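Local coordinates for conserved protein O27018 (Methanothermobacter thermautotrophicus, PDB 3BEY) that is of unknown function but, as an AhpD-like protein of the carboxymuconolactone decarboxylase family, may have peroxiredoxin activity, at residues A75-A78 and A79-A83. Numbering follows the deposited sequence.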
# COMPACT_ATOMS: atom_id res chain seq x y z
N ALA D 75 -16.86 2.60 -4.81
CA ALA D 75 -16.00 1.86 -3.89
C ALA D 75 -15.89 0.41 -4.34
O ALA D 75 -14.80 -0.17 -4.35
CB ALA D 75 -16.57 1.92 -2.47
N ALA D 76 -17.03 -0.17 -4.70
CA ALA D 76 -17.09 -1.55 -5.17
C ALA D 76 -16.07 -1.81 -6.28
O ALA D 76 -15.49 -2.89 -6.36
CB ALA D 76 -18.49 -1.87 -5.66
N VAL D 77 -15.88 -0.82 -7.14
CA VAL D 77 -14.92 -0.96 -8.23
C VAL D 77 -13.50 -0.91 -7.65
O VAL D 77 -12.58 -1.57 -8.15
CB VAL D 77 -15.09 0.15 -9.29
CG1 VAL D 77 -14.02 0.03 -10.37
CG2 VAL D 77 -16.48 0.06 -9.92
N ALA D 78 -13.32 -0.11 -6.60
CA ALA D 78 -12.01 -0.01 -5.96
C ALA D 78 -11.67 -1.37 -5.38
O ALA D 78 -10.53 -1.83 -5.48
CB ALA D 78 -12.04 1.04 -4.84
N ALA D 79 -12.67 -2.02 -4.79
CA ALA D 79 -12.51 -3.33 -4.18
C ALA D 79 -12.14 -4.38 -5.23
O ALA D 79 -11.27 -5.22 -5.01
CB ALA D 79 -13.80 -3.72 -3.48
N LEU D 80 -12.81 -4.31 -6.37
CA LEU D 80 -12.57 -5.22 -7.49
C LEU D 80 -11.14 -5.09 -8.01
O LEU D 80 -10.47 -6.08 -8.25
CB LEU D 80 -13.56 -4.91 -8.63
CG LEU D 80 -13.42 -5.76 -9.89
CD1 LEU D 80 -13.90 -7.18 -9.60
CD2 LEU D 80 -14.25 -5.15 -11.01
N ILE D 81 -10.70 -3.85 -8.19
CA ILE D 81 -9.35 -3.59 -8.67
C ILE D 81 -8.32 -4.02 -7.61
O ILE D 81 -7.20 -4.42 -7.94
CB ILE D 81 -9.15 -2.10 -8.98
CG1 ILE D 81 -10.07 -1.70 -10.13
CG2 ILE D 81 -7.72 -1.83 -9.37
CD1 ILE D 81 -9.93 -2.56 -11.36
N ARG D 82 -8.72 -3.92 -6.36
CA ARG D 82 -7.87 -4.29 -5.24
C ARG D 82 -7.56 -5.79 -5.33
O ARG D 82 -6.41 -6.21 -5.19
CB ARG D 82 -8.62 -4.01 -3.94
CG ARG D 82 -7.75 -3.65 -2.78
CD ARG D 82 -7.44 -2.16 -2.77
NE ARG D 82 -6.16 -1.92 -2.10
CZ ARG D 82 -5.88 -2.30 -0.87
NH1 ARG D 82 -4.68 -2.03 -0.36
NH2 ARG D 82 -6.78 -2.93 -0.13
N ALA D 83 -8.61 -6.58 -5.56
CA ALA D 83 -8.48 -8.03 -5.68
C ALA D 83 -7.85 -8.43 -7.00
O ALA D 83 -7.02 -9.33 -7.04
CB ALA D 83 -9.85 -8.68 -5.53
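Val77 and Ile81 meet one turn apart because of their first torsions: Val77 holds CG1 anti to its backbone N (chi1 177°), while Ile81 turns CG1 beside its own N and anti to the carbonyl carbon (chi1 -64°). This is i to i+4 packing along one face of the α-helix 68-90, and the two CG1 atoms lie 4.3 Å apart, a loose apolar touch. Most of what remains is main-chain bonding. Four successive i+4 to i bonds run through it: Ala79 N to Ala75 O at 2.9 Å, then Leu80 N to Ala76 O and Ile81 N to Val77 O, and finally Arg82 N to Ala78 O, the least straight of the four, with an N-H...O angle of 138°. This is the largely buried middle of helix 68-90, which joins subunits of the six-chain assembly: Ala75 and Ala78 pack on Val46 of helix 34-47 in the same chain, Val77 packs on Ser41 and Ile81 on His57 of a second subunit, and Ala79 lies against Met87 of a third. Arg82 O accepts a hydrogen bond from Arg82 NE of that third subunit. A kink about CB-CG carries the Arg82 guanidinium off the 75-78 turn, and its NH2 makes a weak hydrogen bond to Ser85 OG of the same neighbour. Back on the helix, Ile81 CG1 also rests against the carbonyl of the preceding turn, 3.2 Å from Val77 O.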